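Local coordinates for protein UDP-N-acetylglucosamine pyrophosphorylase (Entamoeba histolytica, PDB 3OC9) that probably catalyses the transfer of uridylyl from UTP to N-acetyl-alpha-D-glucosamine 1-phosphate, giving UDP-N-acetylglucosamine and diphosphate, at residues N167-L170 and E171-E175; T268-L271 and E272-E276; E309-F312 and F313-F316. All coordinates share one frame; numbering follows the deposited sequence. Where two conformers were deposited one is given.

Interaction 1: N167-L170 and E171-E175; sequences NGIL and EFMNE
G168 meets F172 through the backbone: G168 O, at the N-cap position just before the helix that begins at I169, accepts from F172 N at 3.0 Å. The glycine's phi of 76° lies on the left-handed side of the backbone map, where glycine is at ease because it has no CB to clash. F172 CB comes within 3.6 Å of the same carbonyl oxygen, but the ring is carried off to other company. With CG anti to the backbone N (chi1 -178°), it swings out to meet H95 edge to face and to lie against F97 of strand 95-100.

One residue on, I169 O accepts from M173 N at 2.9 Å. The first two carbons of the methionine run past this oxygen, CG approaching to 3.4 Å, and the extended thioether chain then brings CE to 4.0 Å from I169 CG2. The long, unbranched methionine suits the place because it can follow the helix surface and fill around a branched isoleucine; both residues also rest on F97.

L170 O takes N174 N at 3.2 Å. Its branch CD2 reaches M173 SD at 4.2 Å, so the methionine is flanked by I169 at its end methyl and by L170 at its sulfur. N174 ND2 comes within 3.5 Å of L170 O at an angle too poor for a bond; its hydrogen bond goes to E272 of helix 268-274.

G168 is the C-prime residue of a Schellman motif that ends helix 160-166, with I169 N bonded to L164 O and G168 N to K165 O, and it also stands at the N-cap position of helix 169-176. The result is a tight junction between two consecutive helices, set against strands 95-100 and 125-134 of the mixed sheet.

Interaction 2: T268-L271 and E272-E276; sequences TSFL and EKAAE
The long side chain of K273 runs back along the helix towards S269, one turn earlier. Its chain is extended until the last torsion, where chi4 of 58° bends NZ. That nitrogen comes to 3.5 Å from S269 OG, close but not counted as a bond, and waters make the firmer link. Water 2 accepts from K273 NZ at 3.1 Å and donates to S269 O at 2.9 Å, so the carbonyl oxygen serves both this water and its helical partner, K273 N, which is a longer 3.3 Å away. Water 1 accepts from K273 NZ at 2.8 Å; its link to S269 OG is weak, and the serine was modelled in two conformers, so the hydroxyl's share is doubtful.

Beside them E272 lies along the preceding turn, its CG 3.5 Å from T268 O and its OE1 3.6 Å from S269 CA. These are packing contacts of the aliphatic stem and carboxylate; the polar end is held through OE2 by N174 of the neighbouring helix. On the buried side, F270 O accepts from A274 N, and the methyl CB of A274 sits 4.3 Å from F270 CE1. This small methyl also touches F161 and V315, so a short side chain suits the close packing.

Further out, the start of the helix is tied down by T268 OG1 bonded to I178 O and by S267 OG, which takes F270 N. L271 touches F161 and L170, while F270 lies on L318 and A319. Near the other end, E276 reaches K165 in a salt bridge.

Chemically the helix is amphipathic: its outer face trades in water, an ammonium group and backbone oxygen, whereas the inner face is apolar. The lysine's charge is probably well solvated, and the water bridge would favour this pose without demanding a direct bond.

Interaction 3: E309-F312 and F313-F316; sequences EIFF and FDVF. Unlike the reference sequence in segment 309-312: I310 (reference Met).
F312 and F313 are neighbours whose rings nevertheless meet edge to face, centroids 5.7 Å apart and planes at 79°, with F313 CD1 over the centre of the F312 ring. Both first torsions (78° and 50°) place CG between the backbone N and the carbonyl carbon: F312's ring then lies close by the backbone N of F313, while F313's ring reaches back towards F311. There F311 CB stands over the face of F313, 4.2 Å from the centroid, in a CH-pi contact. At the edge of the F312 ring, near its plane, F316 CZ lies 4.1 Å from CE1. Flat, rigid phenylalanines suit this cluster because they fill it with both faces and edges.

D314 N bonds to F311 O at 3.2 Å and V315 N to F312 O at 3.1 Å, the i to i+3 pattern of a 3-10 turn. The looser side is at D314, where water 3 accepts from F311 N (2.8 Å) and donates to D314 OD2, which is also hydrogen-bonded to H282.

The turn lies in the loop between strands 305-309 and 322-326. F312 rests on strand 263-267 and on F161 of helix 160-166, while F313 and F316 lean on V235 of strand 232-236.

How the interactions relate
Interactions 1 and 2 lie on the neighbouring helices 169-176 and 268-274, with centres about 12 Å apart. They are tied by N174 ND2 and E272 OE2 at 2.9 Å, probably a hydrogen bond, with L170 CD1 packed 4.0 Å from L271 O. Interaction 2 is the middle member of the set: A274 CB touches V315 CG2 of interaction 3 at 3.8 Å, centre to centre about 13 Å. Interactions 1 and 3 do not meet, their nearest atoms being about 11 Å apart. Helix 160-166 lends F161 to interactions 2 and 3 and L164 to interaction 1. No active-site residue is identified among them; they appear to be packing within a domain assigned to the GT-A clan.

Interaction 1: N167-L170 and E171-E175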
loop_
_atom_site.group_PDB
_atom_site.type_symbol
_atom_site.label_atom_id
_atom_site.label_comp_id
_atom_site.label_asym_id
_atom_site.label_seq_id
_atom_site.Cartn_x
_atom_site.Cartn_y
_atom_site.Cartn_z
ATOM N N ASN A 167 14.722 13.389 -7.711
ATOM C CA ASN A 167 15.392 12.220 -8.313
ATOM C C ASN A 167 15.120 12.026 -9.828
ATOM O O ASN A 167 15.505 10.997 -10.418
ATOM C CB ASN A 167 15.033 10.948 -7.521
ATOM C CG ASN A 167 15.749 10.866 -6.175
ATOM O OD1 ASN A 167 16.932 10.496 -6.111
ATOM N ND2 ASN A 167 15.042 11.221 -5.087
ATOM N N GLY A 168 14.436 13.004 -10.435
ATOM C CA GLY A 168 14.131 13.004 -11.874
ATOM C C GLY A 168 13.017 12.077 -12.349
ATOM O O GLY A 168 12.869 11.832 -13.563
ATOM N N ILE A 169 12.248 11.543 -11.401
ATOM C CA ILE A 169 11.196 10.567 -11.721
ATOM C C ILE A 169 9.993 11.212 -12.428
ATOM O O ILE A 169 9.386 10.585 -13.319
ATOM C CB ILE A 169 10.800 9.723 -10.459
ATOM C CG1 ILE A 169 11.988 8.815 -10.071
ATOM C CG2 ILE A 169 9.485 8.903 -10.711
ATOM C CD1 ILE A 169 11.838 8.159 -8.689
ATOM N N LEU A 170 9.644 12.453 -12.068
ATOM C CA LEU A 170 8.569 13.142 -12.799
ATOM C C LEU A 170 8.951 13.411 -14.274
ATOM O O LEU A 170 8.120 13.237 -15.181
ATOM C CB LEU A 170 8.076 14.422 -12.081
ATOM C CG LEU A 170 7.621 14.289 -10.606
ATOM C CD1 LEU A 170 7.096 15.625 -10.078
ATOM C CD2 LEU A 170 6.553 13.205 -10.441
ATOM N N GLU A 171 10.209 13.804 -14.509
ATOM C CA GLU A 171 10.721 13.954 -15.889
ATOM C C GLU A 171 10.664 12.621 -16.661
ATOM O O GLU A 171 10.240 12.596 -17.819
ATOM C CB GLU A 171 12.147 14.532 -15.893
ATOM C CG GLU A 171 12.192 16.039 -15.602
ATOM C CD GLU A 171 13.571 16.668 -15.783
ATOM O OE1 GLU A 171 14.480 16.024 -16.349
ATOM O OE2 GLU A 171 13.739 17.829 -15.362
ATOM N N PHE A 172 11.069 11.524 -16.000
ATOM C CA PHE A 172 11.036 10.160 -16.582
ATOM C C PHE A 172 9.592 9.728 -16.922
ATOM O O PHE A 172 9.337 9.161 -18.010
ATOM C CB PHE A 172 11.703 9.163 -15.613
ATOM C CG PHE A 172 11.786 7.729 -16.121
ATOM C CD1 PHE A 172 12.798 7.342 -16.997
ATOM C CD2 PHE A 172 10.886 6.756 -15.666
ATOM C CE1 PHE A 172 12.899 6.011 -17.449
ATOM C CE2 PHE A 172 10.966 5.418 -16.108
ATOM C CZ PHE A 172 11.977 5.040 -17.001
ATOM N N MET A 173 8.641 9.993 -16.013
ATOM C CA MET A 173 7.223 9.705 -16.317
ATOM C C MET A 173 6.720 10.402 -17.608
ATOM O O MET A 173 6.057 9.769 -18.446
ATOM C CB MET A 173 6.298 10.029 -15.121
ATOM C CG MET A 173 6.446 9.090 -13.911
ATOM S SD MET A 173 5.485 9.748 -12.489
ATOM C CE MET A 173 5.546 8.358 -11.332
ATOM N N ASN A 174 7.029 11.692 -17.770
ATOM C CA ASN A 174 6.624 12.422 -18.984
ATOM C C ASN A 174 7.270 11.838 -20.257
ATOM O O ASN A 174 6.600 11.687 -21.281
ATOM C CB ASN A 174 6.881 13.945 -18.847
ATOM C CG ASN A 174 5.941 14.618 -17.823
ATOM O OD1 ASN A 174 4.767 14.259 -17.702
ATOM N ND2 ASN A 174 6.465 15.594 -17.087
ATOM N N GLU A 175 8.549 11.482 -20.176
ATOM C CA GLU A 175 9.278 10.852 -21.303
ATOM C C GLU A 175 8.623 9.528 -21.765
ATOM O O GLU A 175 8.484 9.275 -22.976
ATOM C CB GLU A 175 10.737 10.627 -20.887
ATOM C CG GLU A 175 11.596 9.768 -21.818
ATOM C CD GLU A 175 13.027 9.566 -21.298
ATOM O OE1 GLU A 175 13.356 10.042 -20.177
ATOM O OE2 GLU A 175 13.828 8.925 -22.025
#

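Interaction 2: T268-L271 and E272-E276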
loop_
_atom_site.group_PDB
_atom_site.type_symbol
_atom_site.label_atom_id
_atom_site.label_comp_id
_atom_site.label_asym_id
_atom_site.label_seq_id
_atom_site.Cartn_x
_atom_site.Cartn_y
_atom_site.Cartn_z
ATOM N N THR A 268 -0.387 12.238 -13.198
ATOM C CA THR A 268 0.991 12.778 -13.261
ATOM C C THR A 268 0.972 14.310 -13.084
ATOM O O THR A 268 1.828 14.881 -12.385
ATOM C CB THR A 268 1.724 12.308 -14.567
ATOM O OG1 THR A 268 1.794 10.873 -14.583
ATOM C CG2 THR A 268 3.143 12.880 -14.645
ATOM N N SER A 269 -0.024 14.963 -13.688
ATOM C CA SER A 269 -0.205 16.414 -13.523
ATOM C C SER A 269 -0.414 16.785 -12.047
ATOM O O SER A 269 0.109 17.819 -11.576
ATOM C CB SER A 269 -1.372 16.918 -14.381
ATOM O OG SER A 269 -1.538 18.321 -14.245
ATOM N N PHE A 270 -1.164 15.952 -11.304
ATOM C CA PHE A 270 -1.351 16.220 -9.865
ATOM C C PHE A 270 -0.037 16.050 -9.068
ATOM O O PHE A 270 0.276 16.886 -8.204
ATOM C CB PHE A 270 -2.524 15.426 -9.209
ATOM C CG PHE A 270 -2.690 15.743 -7.727
ATOM C CD1 PHE A 270 -2.167 14.898 -6.756
ATOM C CD2 PHE A 270 -3.303 16.942 -7.312
ATOM C CE1 PHE A 270 -2.262 15.226 -5.383
ATOM C CE2 PHE A 270 -3.411 17.277 -5.949
ATOM C CZ PHE A 270 -2.904 16.415 -4.983
ATOM N N LEU A 271 0.730 14.996 -9.367
ATOM C CA LEU A 271 2.044 14.792 -8.727
ATOM C C LEU A 271 2.981 16.000 -8.960
ATOM O O LEU A 271 3.737 16.386 -8.063
ATOM C CB LEU A 271 2.718 13.480 -9.206
ATOM C CG LEU A 271 2.047 12.148 -8.798
ATOM C CD1 LEU A 271 2.773 10.979 -9.449
ATOM C CD2 LEU A 271 1.970 11.959 -7.278
ATOM N N GLU A 272 2.909 16.603 -10.148
ATOM C CA GLU A 272 3.683 17.843 -10.426
ATOM C C GLU A 272 3.295 19.007 -9.497
ATOM O O GLU A 272 4.195 19.718 -8.982
ATOM C CB GLU A 272 3.630 18.218 -11.925
ATOM C CG GLU A 272 4.360 17.196 -12.821
ATOM C CD GLU A 272 4.144 17.380 -14.322
ATOM O OE1 GLU A 272 2.993 17.636 -14.764
ATOM O OE2 GLU A 272 5.135 17.237 -15.077
ATOM N N LYS A 273 1.987 19.186 -9.250
ATOM C CA LYS A 273 1.503 20.205 -8.278
ATOM C C LYS A 273 1.916 19.886 -6.848
ATOM O O LYS A 273 2.381 20.768 -6.112
ATOM C CB LYS A 273 -0.028 20.378 -8.335
ATOM C CG LYS A 273 -0.589 20.815 -9.670
ATOM C CD LYS A 273 -2.106 21.108 -9.561
ATOM C CE LYS A 273 -2.659 21.756 -10.840
ATOM N NZ LYS A 273 -2.429 20.916 -12.071
ATOM N N ALA A 274 1.775 18.616 -6.453
ATOM C CA ALA A 274 2.090 18.178 -5.092
ATOM C C ALA A 274 3.558 18.412 -4.690
ATOM O O ALA A 274 3.848 18.722 -3.516
ATOM C CB ALA A 274 1.711 16.687 -4.906
ATOM N N ALA A 275 4.463 18.291 -5.657
ATOM C CA ALA A 275 5.906 18.468 -5.408
ATOM C C ALA A 275 6.278 19.886 -4.935
ATOM O O ALA A 275 7.305 20.054 -4.284
ATOM C CB ALA A 275 6.740 18.067 -6.651
ATOM N N GLU A 276 5.426 20.870 -5.226
ATOM C CA GLU A 276 5.657 22.276 -4.857
ATOM C C GLU A 276 4.973 22.712 -3.547
ATOM O O GLU A 276 5.189 23.831 -3.090
ATOM C CB GLU A 276 5.189 23.187 -6.005
ATOM C CG GLU A 276 5.739 22.777 -7.381
ATOM C CD GLU A 276 7.242 22.998 -7.510
ATOM O OE1 GLU A 276 7.748 24.000 -6.960
ATOM O OE2 GLU A 276 7.921 22.185 -8.179
HETATM O O HOH W 1 -3.667 18.404 -11.634
HETATM O O HOH W 2 0.456 20.324 -12.951
#

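Interaction 3: E309-F312 and F313-F316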
loop_
_atom_site.group_PDB
_atom_site.type_symbol
_atom_site.label_atom_id
_atom_site.label_comp_id
_atom_site.label_asym_id
_atom_site.label_seq_id
_atom_site.Cartn_x
_atom_site.Cartn_y
_atom_site.Cartn_z
ATOM N N GLU A 309 8.229 14.899 11.325
ATOM C CA GLU A 309 7.718 14.228 10.108
ATOM C C GLU A 309 6.662 15.024 9.317
ATOM O O GLU A 309 5.963 15.886 9.876
ATOM C CB GLU A 309 7.128 12.837 10.444
ATOM C CG GLU A 309 8.132 11.811 11.001
ATOM C CD GLU A 309 7.524 10.426 11.271
ATOM O OE1 GLU A 309 6.300 10.244 11.091
ATOM O OE2 GLU A 309 8.281 9.513 11.686
ATOM N N ILE A 310 6.549 14.712 8.019
ATOM C CA ILE A 310 5.441 15.222 7.174
ATOM C C ILE A 310 4.643 14.006 6.652
ATOM O O ILE A 310 5.217 12.915 6.447
ATOM C CB ILE A 310 5.941 16.152 6.005
ATOM C CG1 ILE A 310 7.122 15.513 5.256
ATOM C CG2 ILE A 310 6.328 17.592 6.532
ATOM C CD1 ILE A 310 7.611 16.262 3.984
ATOM N N PHE A 311 3.321 14.182 6.460
ATOM C CA PHE A 311 2.362 13.068 6.176
ATOM C C PHE A 311 1.750 13.203 4.754
ATOM O O PHE A 311 1.295 14.287 4.381
ATOM C CB PHE A 311 1.197 13.079 7.203
ATOM C CG PHE A 311 1.575 12.688 8.634
ATOM C CD1 PHE A 311 2.817 12.118 8.949
ATOM C CD2 PHE A 311 0.636 12.844 9.655
ATOM C CE1 PHE A 311 3.130 11.744 10.272
ATOM C CE2 PHE A 311 0.937 12.463 10.975
ATOM C CZ PHE A 311 2.186 11.912 11.273
ATOM N N PHE A 312 1.745 12.133 3.955
ATOM C CA PHE A 312 1.340 12.264 2.552
ATOM C C PHE A 312 -0.119 12.716 2.403
ATOM O O PHE A 312 -0.434 13.469 1.485
ATOM C CB PHE A 312 1.640 10.991 1.703
ATOM C CG PHE A 312 0.656 9.868 1.908
ATOM C CD1 PHE A 312 -0.629 9.922 1.345
ATOM C CD2 PHE A 312 1.015 8.751 2.661
ATOM C CE1 PHE A 312 -1.568 8.884 1.564
ATOM C CE2 PHE A 312 0.097 7.705 2.879
ATOM C CZ PHE A 312 -1.193 7.773 2.328
ATOM N N PHE A 313 -0.982 12.293 3.326
ATOM C CA PHE A 313 -2.427 12.605 3.216
ATOM C C PHE A 313 -2.785 14.068 3.484
ATOM O O PHE A 313 -3.898 14.520 3.158
ATOM C CB PHE A 313 -3.316 11.600 4.003
ATOM C CG PHE A 313 -2.885 11.372 5.435
ATOM C CD1 PHE A 313 -2.137 10.242 5.776
ATOM C CD2 PHE A 313 -3.227 12.286 6.443
ATOM C CE1 PHE A 313 -1.724 10.018 7.099
ATOM C CE2 PHE A 313 -2.828 12.069 7.783
ATOM C CZ PHE A 313 -2.066 10.935 8.108
ATOM N N ASP A 314 -1.841 14.846 4.035
ATOM C CA ASP A 314 -2.063 16.300 4.133
ATOM C C ASP A 314 -2.062 17.014 2.769
ATOM O O ASP A 314 -2.380 18.205 2.708
ATOM C CB ASP A 314 -1.056 16.978 5.105
ATOM C CG ASP A 314 -1.344 16.660 6.582
ATOM O OD1 ASP A 314 -2.537 16.528 6.975
ATOM O OD2 ASP A 314 -0.368 16.549 7.376
ATOM N N VAL A 315 -1.736 16.282 1.689
ATOM C CA VAL A 315 -1.815 16.822 0.313
ATOM C C VAL A 315 -3.244 16.783 -0.285
ATOM O O VAL A 315 -3.536 17.521 -1.232
ATOM C CB VAL A 315 -0.772 16.172 -0.664
ATOM C CG1 VAL A 315 -1.321 14.913 -1.350
ATOM C CG2 VAL A 315 -0.317 17.205 -1.714
ATOM N N PHE A 316 -4.130 15.976 0.306
ATOM C CA PHE A 316 -5.500 15.795 -0.247
ATOM C C PHE A 316 -6.299 17.102 -0.521
ATOM O O PHE A 316 -6.975 17.190 -1.564
ATOM C CB PHE A 316 -6.364 14.792 0.579
ATOM C CG PHE A 316 -5.903 13.319 0.548
ATOM C CD1 PHE A 316 -4.821 12.861 -0.224
ATOM C CD2 PHE A 316 -6.611 12.380 1.329
ATOM C CE1 PHE A 316 -4.441 11.470 -0.204
ATOM C CE2 PHE A 316 -6.239 10.983 1.359
ATOM C CZ PHE A 316 -5.167 10.532 0.579
HETATM O O HOH W 3 2.255 16.789 6.707
#